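Local coordinates for p-nitrophenyl phosphatase (Pho2) (Archaeoglobus fulgidus, PDB 3QGM), which probably hydrolyses phosphate esters as a metal-dependent phosphatase of the haloacid dehalogenase superfamily, at residues A[101-104]-A[105-109]; A[76-79]-A[80-84]; A[50-53]-A[54-58]; A[66-69]-A[70-74]. All blocks are in the same frame, centred on the assembly; numbering follows the deposited sequence.

Contact 1. Residues A[101-104]-A[105-109]; sequences LIEE and LRLAG
The last turns of helix 99-107, which end in a Schellman motif, join Leu101, Ile102, Glu103 and Glu104 to the residues one turn on. The helix is the crossover of a beta-alpha-beta unit with strands 92-95 and 111-112. Four backbone bonds join 101-104 to 105-109, from Leu105 N to Leu101 O (2.8 Å) through to Ala108 N and Glu104 O (3.0 Å), the last the least straight, at 143°. Gly109, with positive phi, is the C-prime residue: its N bonds to Arg106 O while Leu110 N reaches back to Leu105 O. On the buried side Leu101 CD1 packs 4.2 Å from Leu105 CG, and Leu105 goes on to Val93, Thr95 and Ile112. The outer side carries Ile102, Glu103, Arg106 and Leu107. Ile102 and Arg106 run alongside each other, Ile102 CG2 lying 3.6 Å from Arg106 NH1 at a slant to the guanidinium. Glu103 and Leu107 are likewise side by side. Glu104 turns inward instead, bent at chi2 (-69°), and its OE2 accepts from Arg54 N at the start of helix 54-63. Its other oxygen, OE1, lies 3.8 Å from the methyl CD1 of Leu107.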
loop_
_atom_site.group_PDB
_atom_site.type_symbol
_atom_site.label_atom_id
_atom_site.label_comp_id
_atom_site.label_asym_id
_atom_site.label_seq_id
_atom_site.Cartn_x
_atom_site.Cartn_y
_atom_site.Cartn_z
ATOM N N LEU A 101 -4.065 18.720 -8.610
ATOM C CA LEU A 101 -2.703 18.793 -8.122
ATOM C C LEU A 101 -1.734 19.211 -9.224
ATOM O O LEU A 101 -0.891 20.113 -9.021
ATOM C CB LEU A 101 -2.277 17.486 -7.514
ATOM C CG LEU A 101 -0.847 17.418 -7.013
ATOM C CD1 LEU A 101 -0.484 18.556 -6.028
ATOM C CD2 LEU A 101 -0.626 16.028 -6.351
ATOM N N ILE A 102 -1.890 18.595 -10.392
ATOM C CA ILE A 102 -1.057 18.893 -11.552
ATOM C C ILE A 102 -1.183 20.389 -11.858
ATOM O O ILE A 102 -0.210 21.051 -12.138
ATOM C CB ILE A 102 -1.522 18.081 -12.761
ATOM C CG1 ILE A 102 -1.280 16.556 -12.541
ATOM C CG2 ILE A 102 -0.849 18.578 -14.017
ATOM C CD1 ILE A 102 -1.866 15.687 -13.624
ATOM N N GLU A 103 -2.414 20.883 -11.834
ATOM C CA GLU A 103 -2.682 22.304 -12.060
ATOM C C GLU A 103 -1.855 23.175 -11.124
ATOM O O GLU A 103 -1.248 24.146 -11.585
ATOM C CB GLU A 103 -4.161 22.635 -11.905
ATOM C CG GLU A 103 -4.534 24.011 -12.432
ATOM C CD GLU A 103 -5.792 24.045 -13.266
ATOM O OE1 GLU A 103 -6.786 23.358 -12.970
ATOM O OE2 GLU A 103 -5.749 24.760 -14.260
ATOM N N GLU A 104 -1.888 22.873 -9.813
ATOM C CA GLU A 104 -1.206 23.720 -8.836
ATOM C C GLU A 104 0.288 23.577 -9.015
ATOM O O GLU A 104 1.047 24.525 -8.885
ATOM C CB GLU A 104 -1.614 23.375 -7.395
ATOM C CG GLU A 104 -3.072 23.735 -7.052
ATOM C CD GLU A 104 -3.328 25.274 -6.984
ATOM O OE1 GLU A 104 -2.351 26.043 -6.979
ATOM O OE2 GLU A 104 -4.496 25.711 -6.895
ATOM N N LEU A 105 0.733 22.385 -9.364
ATOM C CA LEU A 105 2.139 22.204 -9.685
ATOM C C LEU A 105 2.578 23.108 -10.843
ATOM O O LEU A 105 3.606 23.748 -10.761
ATOM C CB LEU A 105 2.448 20.754 -9.981
ATOM C CG LEU A 105 2.427 19.771 -8.804
ATOM C CD1 LEU A 105 2.467 18.416 -9.403
ATOM C CD2 LEU A 105 3.610 19.966 -7.760
ATOM N N ARG A 106 1.812 23.125 -11.933
ATOM C CA ARG A 106 2.107 23.994 -13.078
ATOM C C ARG A 106 1.961 25.449 -12.717
ATOM O O ARG A 106 2.808 26.266 -13.068
ATOM C CB ARG A 106 1.233 23.682 -14.293
ATOM C CG ARG A 106 1.728 22.507 -15.080
ATOM C CD ARG A 106 1.687 22.713 -16.645
ATOM N NE ARG A 106 2.188 21.518 -17.354
ATOM C CZ ARG A 106 1.479 20.416 -17.439
ATOM N NH1 ARG A 106 0.295 20.380 -16.869
ATOM N NH2 ARG A 106 1.935 19.357 -18.087
ATOM N N LEU A 107 0.932 25.763 -11.953
ATOM C CA LEU A 107 0.730 27.157 -11.532
ATOM C C LEU A 107 1.869 27.702 -10.682
ATOM O O LEU A 107 2.139 28.880 -10.708
ATOM C CB LEU A 107 -0.586 27.348 -10.777
ATOM C CG LEU A 107 -1.889 27.281 -11.555
ATOM C CD1 LEU A 107 -3.049 27.163 -10.576
ATOM C CD2 LEU A 107 -2.098 28.526 -12.448
ATOM N N ALA A 108 2.554 26.837 -9.941
ATOM C CA ALA A 108 3.722 27.264 -9.167
ATOM C C ALA A 108 5.002 27.312 -9.990
ATOM O O ALA A 108 6.079 27.527 -9.433
ATOM C CB ALA A 108 3.905 26.387 -7.934
ATOM N N GLY A 109 4.908 27.126 -11.312
ATOM C CA GLY A 109 6.119 27.214 -12.171
ATOM C C GLY A 109 6.901 25.899 -12.291
ATOM O O GLY A 109 7.969 25.876 -12.881
#

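Contact 2. Residues A[76-79]-A[80-84]; sequences ATYA and TARFI
Tyr78 and Arg82, one helical turn apart on helix 76-87, set an aromatic face against an aliphatic stem. Arg82 CG stands over the middle of the Tyr78 ring in a CH-pi contact, 3.9 Å from the centroid and 13° off the normal. The phenol reaches this place because Tyr78 CG is anti to the backbone N (chi1 169°), while Arg82 CG lies beside its own backbone N and the chain bends at chi2. The rest of the arginine then slants across the ring: Arg82 NE lies 3.4 Å from Tyr78 CE1, but ring and guanidinium planes are 41° apart, so the two flat groups do not stack. Tyr78 OH sits over one guanidinium face, offset toward its rim. Arg54 makes a cation-pi contact with the opposite face of the same ring, which is thus held between two arginines.

Round the helix, Thr80 turns its hydroxyl back along the chain, and OG1 donates to Ala76 O over 2.8 Å. Thr80 N reaches the same oxygen at 2.9 Å from the other face of the carbonyl plane, so one acceptor of a buried residue is gripped twice and the hydroxyl is satisfied within the helix.

The helix follows strand 73-75 of the six-stranded sheet, yet Thr80 and Ile84 pack on strands 120-123 and 146-149 of the five-stranded one, and Thr77 and Ala81 rest against helix 99-107.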
loop_
_atom_site.group_PDB
_atom_site.type_symbol
_atom_site.label_atom_id
_atom_site.label_comp_id
_atom_site.label_asym_id
_atom_site.label_seq_id
_atom_site.Cartn_x
_atom_site.Cartn_y
_atom_site.Cartn_z
ATOM N N ALA A 76 -4.004 21.623 0.265
ATOM C CA ALA A 76 -2.804 20.834 0.233
ATOM C C ALA A 76 -2.207 20.815 -1.157
ATOM O O ALA A 76 -1.017 20.747 -1.293
ATOM C CB ALA A 76 -3.089 19.363 0.742
ATOM N N THR A 77 -3.028 20.857 -2.194
ATOM C CA THR A 77 -2.491 20.821 -3.547
ATOM C C THR A 77 -1.614 22.067 -3.776
ATOM O O THR A 77 -0.430 21.983 -4.169
ATOM C CB THR A 77 -3.603 20.808 -4.604
ATOM O OG1 THR A 77 -4.508 21.889 -4.358
ATOM C CG2 THR A 77 -4.385 19.419 -4.610
ATOM N N TYR A 78 -2.180 23.224 -3.446
ATOM C CA TYR A 78 -1.406 24.501 -3.564
ATOM C C TYR A 78 -0.204 24.528 -2.591
ATOM O O TYR A 78 0.904 24.989 -2.952
ATOM C CB TYR A 78 -2.368 25.668 -3.318
ATOM C CG TYR A 78 -1.777 27.038 -3.125
ATOM C CD1 TYR A 78 -1.606 27.869 -4.212
ATOM C CD2 TYR A 78 -1.413 27.520 -1.856
ATOM C CE1 TYR A 78 -1.099 29.148 -4.090
ATOM C CE2 TYR A 78 -0.851 28.842 -1.704
ATOM C CZ TYR A 78 -0.713 29.629 -2.853
ATOM O OH TYR A 78 -0.216 30.914 -2.840
ATOM N N ALA A 79 -0.405 24.045 -1.354
ATOM C CA ALA A 79 0.626 24.188 -0.349
ATOM C C ALA A 79 1.803 23.373 -0.857
ATOM O O ALA A 79 2.961 23.803 -0.760
ATOM C CB ALA A 79 0.148 23.708 1.074
ATOM N N THR A 80 1.503 22.206 -1.436
ATOM C CA THR A 80 2.545 21.266 -1.795
ATOM C C THR A 80 3.383 21.822 -2.939
ATOM O O THR A 80 4.628 21.741 -2.907
ATOM C CB THR A 80 1.947 19.896 -2.199
ATOM O OG1 THR A 80 1.348 19.288 -1.043
ATOM C CG2 THR A 80 3.036 18.996 -2.806
ATOM N N ALA A 81 2.683 22.394 -3.932
ATOM C CA ALA A 81 3.305 22.991 -5.131
ATOM C C ALA A 81 4.206 24.162 -4.752
ATOM O O ALA A 81 5.371 24.202 -5.138
ATOM C CB ALA A 81 2.221 23.440 -6.174
ATOM N N ARG A 82 3.705 25.073 -3.927
ATOM C CA ARG A 82 4.517 26.214 -3.479
ATOM C C ARG A 82 5.711 25.827 -2.581
ATOM O O ARG A 82 6.784 26.415 -2.701
ATOM C CB ARG A 82 3.638 27.228 -2.743
ATOM C CG ARG A 82 2.537 27.775 -3.599
ATOM C CD ARG A 82 2.966 28.616 -4.777
ATOM N NE ARG A 82 1.839 28.728 -5.723
ATOM C CZ ARG A 82 1.690 29.668 -6.656
ATOM N NH1 ARG A 82 2.590 30.669 -6.789
ATOM N NH2 ARG A 82 0.603 29.631 -7.441
ATOM N N PHE A 83 5.529 24.840 -1.712
ATOM C CA PHE A 83 6.635 24.282 -0.948
ATOM C C PHE A 83 7.790 23.834 -1.886
ATOM O O PHE A 83 8.945 24.124 -1.668
ATOM C CB PHE A 83 6.136 23.114 -0.053
ATOM C CG PHE A 83 7.221 22.476 0.752
ATOM C CD1 PHE A 83 7.481 22.895 2.047
ATOM C CD2 PHE A 83 8.040 21.507 0.189
ATOM C CE1 PHE A 83 8.561 22.335 2.782
ATOM C CE2 PHE A 83 9.087 20.934 0.899
ATOM C CZ PHE A 83 9.362 21.360 2.192
ATOM N N ILE A 84 7.477 23.110 -2.943
ATOM C CA ILE A 84 8.508 22.651 -3.837
ATOM C C ILE A 84 9.197 23.802 -4.586
ATOM O O ILE A 84 10.424 23.835 -4.728
ATOM C CB ILE A 84 7.936 21.610 -4.801
ATOM C CG1 ILE A 84 7.399 20.429 -3.968
ATOM C CG2 ILE A 84 8.993 21.190 -5.794
ATOM C CD1 ILE A 84 6.730 19.257 -4.738
#

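Contact 3. Residues A[50-53]-A[54-58]; sequences STRS and RRILL
Ser53 caps the first turn of helix 54-63 and meets Ile56 there, with Arg52 closing over the isoleucine from outside. The helix opens at Arg54, whose long chain heads away. Arg55 also leads outward, and its NH2 forms a salt bridge with Glu70. Ile56 N donates to the N-cap oxygen Ser53 OG, straight (161°) but weak at 3.5 Å; chi1 of Ser53 (69°) sets OG between its own N and carbonyl carbon, facing that N-H. The same OG lies 3.2 Å from Ile56 CG1. Beyond it, Arg52 curls back through bends at chi2 and chi3, so that Ile56 CG2 stands over the centre of one guanidinium face, 3.9 Å from Arg52 CZ. Arg52 NH2 also comes within 3.7 Å of Ile56 CD1. An alanine in place of Ile56 is likely to leave the guanidinium without its apolar support and let Arg52 swing away. Leu57 next turns inward to Val75 of the neighbouring strand. The long Ser53 cap is thus only part of the polar hold on this helix start: Arg54 N is taken by the carboxylate of Glu104, while Ile56 gives the Arg52 guanidinium an apolar surface to lie on.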
loop_
_atom_site.group_PDB
_atom_site.type_symbol
_atom_site.label_atom_id
_atom_site.label_comp_id
_atom_site.label_asym_id
_atom_site.label_seq_id
_atom_site.Cartn_x
_atom_site.Cartn_y
_atom_site.Cartn_z
ATOM N N SER A 50 -6.557 16.745 -1.737
ATOM C CA SER A 50 -5.406 16.306 -2.526
ATOM C C SER A 50 -5.562 16.502 -4.050
ATOM O O SER A 50 -4.595 16.393 -4.812
ATOM C CB SER A 50 -5.229 14.799 -2.242
ATOM O OG SER A 50 -4.195 14.243 -3.005
ATOM N N THR A 51 -6.790 16.746 -4.480
ATOM C CA THR A 51 -7.187 16.624 -5.846
ATOM C C THR A 51 -7.734 17.899 -6.491
ATOM O O THR A 51 -7.786 17.973 -7.699
ATOM C CB THR A 51 -8.279 15.528 -5.978
ATOM O OG1 THR A 51 -9.466 15.957 -5.284
ATOM C CG2 THR A 51 -7.750 14.150 -5.411
ATOM N N ARG A 52 -8.191 18.866 -5.708
ATOM C CA ARG A 52 -8.766 20.071 -6.290
ATOM C C ARG A 52 -7.831 21.284 -6.080
ATOM O O ARG A 52 -7.084 21.370 -5.082
ATOM C CB ARG A 52 -10.148 20.344 -5.706
ATOM C CG ARG A 52 -11.168 19.189 -5.775
ATOM C CD ARG A 52 -11.308 18.504 -7.138
ATOM N NE ARG A 52 -11.611 19.382 -8.276
ATOM C CZ ARG A 52 -12.828 19.744 -8.688
ATOM N NH1 ARG A 52 -13.924 19.367 -8.039
ATOM N NH2 ARG A 52 -12.955 20.535 -9.733
ATOM N N SER A 53 -7.810 22.163 -7.073
ATOM C CA SER A 53 -6.961 23.340 -7.063
ATOM C C SER A 53 -7.489 24.321 -6.018
ATOM O O SER A 53 -8.664 24.236 -5.596
ATOM C CB SER A 53 -6.957 23.956 -8.451
ATOM O OG SER A 53 -8.224 24.522 -8.764
ATOM N N ARG A 54 -6.652 25.268 -5.613
ATOM C CA ARG A 54 -7.072 26.266 -4.649
ATOM C C ARG A 54 -8.314 26.991 -5.126
ATOM O O ARG A 54 -9.237 27.238 -4.334
ATOM C CB ARG A 54 -5.986 27.306 -4.376
ATOM C CG ARG A 54 -6.466 28.351 -3.377
ATOM C CD ARG A 54 -5.411 29.292 -2.834
ATOM N NE ARG A 54 -4.801 30.065 -3.892
ATOM C CZ ARG A 54 -3.996 31.119 -3.708
ATOM N NH1 ARG A 54 -3.466 31.688 -4.765
ATOM N NH2 ARG A 54 -3.677 31.571 -2.488
ATOM N N ARG A 55 -8.348 27.366 -6.395
ATOM C CA ARG A 55 -9.434 28.225 -6.838
ATOM C C ARG A 55 -10.747 27.498 -6.860
ATOM O O ARG A 55 -11.764 28.112 -6.637
ATOM C CB ARG A 55 -9.128 28.877 -8.179
ATOM C CG ARG A 55 -10.130 29.938 -8.564
ATOM C CD ARG A 55 -9.543 30.898 -9.574
ATOM N NE ARG A 55 -8.280 31.429 -9.089
ATOM C CZ ARG A 55 -8.153 32.544 -8.382
ATOM N NH1 ARG A 55 -9.219 33.298 -8.076
ATOM N NH2 ARG A 55 -6.930 32.913 -7.991
ATOM N N ILE A 56 -10.757 26.182 -7.081
ATOM C CA ILE A 56 -12.041 25.423 -6.922
ATOM C C ILE A 56 -12.636 25.584 -5.516
ATOM O O ILE A 56 -13.851 25.890 -5.333
ATOM C CB ILE A 56 -11.856 23.938 -7.213
ATOM C CG1 ILE A 56 -11.361 23.724 -8.657
ATOM C CG2 ILE A 56 -13.080 23.140 -6.834
ATOM C CD1 ILE A 56 -12.268 24.181 -9.733
ATOM N N LEU A 57 -11.788 25.391 -4.511
ATOM C CA LEU A 57 -12.237 25.526 -3.122
ATOM C C LEU A 57 -12.599 26.963 -2.743
ATOM O O LEU A 57 -13.547 27.198 -1.971
ATOM C CB LEU A 57 -11.178 24.924 -2.173
ATOM C CG LEU A 57 -11.105 23.378 -2.200
ATOM C CD1 LEU A 57 -10.066 22.821 -1.218
ATOM C CD2 LEU A 57 -12.483 22.788 -1.874
ATOM N N LEU A 58 -11.873 27.928 -3.293
ATOM C CA LEU A 58 -12.220 29.340 -3.199
ATOM C C LEU A 58 -13.614 29.530 -3.765
ATOM O O LEU A 58 -14.501 30.066 -3.095
ATOM C CB LEU A 58 -11.206 30.209 -3.965
ATOM C CG LEU A 58 -11.379 31.742 -3.974
ATOM C CD1 LEU A 58 -11.409 32.224 -2.520
ATOM C CD2 LEU A 58 -10.337 32.515 -4.838
#

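Contact 4. Residues A[66-69]-A[70-74]; sequences LEVG and EDEIL
Glu72 and Gly69 bond each other twice across a tight turn. Glu72 OE1 takes the N-H of Gly69 over 2.6 Å, nearly along its own C-O axis and almost straight at 165°. In return Glu72 N donates to Gly69 O at 3.0 Å, but from above the carbonyl plane, 49° out of it. The carboxylate arrives there on an arm extended at chi2, with CG beside its own backbone N (chi1 -70°), and OE1 lies just 3.1 Å from Val68 CA. An alanine here would end at CB and would probably leave Gly69 N without its side-chain acceptor, so that the turn is closed by one bond fewer.

Alongside, Val68 CG1 comes 3.8 Å from Glu72 OE1 and 3.6 Å from Ile73 CD1, the two apolar chains crossing at about a right angle; Ile73 is modelled in two conformers, so this last touch is less certain. The turn, with a short 3-10 segment at 71-72, closes the beta-alpha-beta crossover from strand 42-47 through helix 54-63 to strand 73-75, which lies at one edge of the six-stranded parallel sheet.

Further out, Val68 packs on Leu58 and Phe45, and its carbonyl oxygen accepts from Arg62 NH2. Ile73 is set against Leu58 and Leu61 of helix 54-63, while backbone bonds from Glu72 and Leu74 to Phe45 tie the strand to its neighbour 42-47.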
loop_
_atom_site.group_PDB
_atom_site.type_symbol
_atom_site.label_atom_id
_atom_site.label_comp_id
_atom_site.label_asym_id
_atom_site.label_seq_id
_atom_site.Cartn_x
_atom_site.Cartn_y
_atom_site.Cartn_z
ATOM N N LEU A 66 -19.928 33.008 1.373
ATOM C CA LEU A 66 -18.868 33.611 2.155
ATOM C C LEU A 66 -18.061 34.542 1.251
ATOM O O LEU A 66 -17.879 34.273 0.053
ATOM C CB LEU A 66 -17.957 32.529 2.780
ATOM C CG LEU A 66 -18.670 31.413 3.565
ATOM C CD1 LEU A 66 -17.664 30.567 4.297
ATOM C CD2 LEU A 66 -19.666 31.966 4.542
ATOM N N GLU A 67 -17.582 35.616 1.862
ATOM C CA GLU A 67 -16.737 36.582 1.226
ATOM C C GLU A 67 -15.328 36.152 1.594
ATOM O O GLU A 67 -14.967 36.193 2.760
ATOM C CB GLU A 67 -17.032 37.976 1.781
ATOM C CG GLU A 67 -16.855 39.120 0.789
ATOM C CD GLU A 67 -18.148 39.944 0.648
ATOM O OE1 GLU A 67 -19.112 39.424 0.028
ATOM O OE2 GLU A 67 -18.211 41.087 1.169
ATOM N N VAL A 68 -14.561 35.725 0.593
ATOM C CA VAL A 68 -13.283 35.028 0.810
ATOM C C VAL A 68 -12.361 35.432 -0.322
ATOM O O VAL A 68 -12.738 35.377 -1.484
ATOM C CB VAL A 68 -13.462 33.456 0.786
ATOM C CG1 VAL A 68 -12.192 32.739 1.146
ATOM C CG2 VAL A 68 -14.585 33.002 1.715
ATOM N N GLY A 69 -11.163 35.865 0.015
ATOM C CA GLY A 69 -10.096 36.083 -0.991
ATOM C C GLY A 69 -9.152 34.885 -1.140
ATOM O O GLY A 69 -9.060 34.046 -0.246
ATOM N N GLU A 70 -8.485 34.816 -2.294
ATOM C CA GLU A 70 -7.371 33.889 -2.562
ATOM C C GLU A 70 -6.528 33.513 -1.324
ATOM O O GLU A 70 -6.306 32.323 -0.989
ATOM C CB GLU A 70 -6.417 34.582 -3.560
ATOM C CG GLU A 70 -6.184 33.869 -4.860
ATOM C CD GLU A 70 -5.414 34.744 -5.840
ATOM O OE1 GLU A 70 -4.162 34.837 -5.744
ATOM O OE2 GLU A 70 -6.076 35.347 -6.714
ATOM N N ASP A 71 -6.021 34.530 -0.657
ATOM C CA ASP A 71 -5.005 34.263 0.350
ATOM C C ASP A 71 -5.587 33.682 1.646
ATOM O O ASP A 71 -4.850 33.163 2.467
ATOM C CB ASP A 71 -4.101 35.491 0.534
ATOM C CG ASP A 71 -3.231 35.748 -0.705
ATOM O OD1 ASP A 71 -2.786 34.779 -1.370
ATOM O OD2 ASP A 71 -3.013 36.913 -1.044
ATOM N N GLU A 72 -6.907 33.701 1.774
ATOM C CA GLU A 72 -7.568 33.096 2.916
ATOM C C GLU A 72 -7.793 31.571 2.765
ATOM O O GLU A 72 -8.420 30.995 3.645
ATOM C CB GLU A 72 -8.951 33.742 3.126
ATOM C CG GLU A 72 -8.937 35.170 3.608
ATOM C CD GLU A 72 -10.349 35.743 3.680
ATOM O OE1 GLU A 72 -10.928 36.046 2.613
ATOM O OE2 GLU A 72 -10.894 35.860 4.791
ATOM N N ILE A 73 -7.341 30.956 1.663
ATOM C CA ILE A 73 -7.542 29.517 1.374
ATOM C C ILE A 73 -6.182 28.847 1.255
ATOM O O ILE A 73 -5.375 29.270 0.429
ATOM C CB ILE A 73 -8.227 29.231 -0.020
ATOM C CG1 ILE A 73 -9.513 30.028 -0.260
ATOM C CG2 ILE A 73 -8.545 27.755 -0.145
ATOM C CD1 ILE A 73 -10.646 29.539 0.522
ATOM N N LEU A 74 -5.926 27.823 2.065
ATOM C CA LEU A 74 -4.705 27.051 1.972
ATOM C C LEU A 74 -5.091 25.589 1.821
ATOM O O LEU A 74 -5.517 24.937 2.807
ATOM C CB LEU A 74 -3.817 27.265 3.217
ATOM C CG LEU A 74 -2.362 26.729 3.202
ATOM C CD1 LEU A 74 -1.518 27.293 2.038
ATOM C CD2 LEU A 74 -1.719 27.022 4.504
#

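Contact 2 is the most buried of the four; the others each mix an inner and an outer side. Contacts 3 and 4 belong to the same crossover of the six-stranded sheet, whereas contact 1 lies beside the five-stranded sheet and contact 2 on the helix leading into it. Chemistry follows position: contact 1 ends a helix on positive-phi glycine, contact 3 begins one on a weak serine cap, contact 2, in the opening turns of its helix, pairs hydroxyl with carbonyl and arginine stem with aromatic face, and contact 4 bonds carboxylate to backbone. A hydrogen bond from Thr77 OG1 to Arg52 O links contacts 2 and 3; contact 4 joins contact 3 through the Arg55-Glu70 salt bridge but does not meet contact 1.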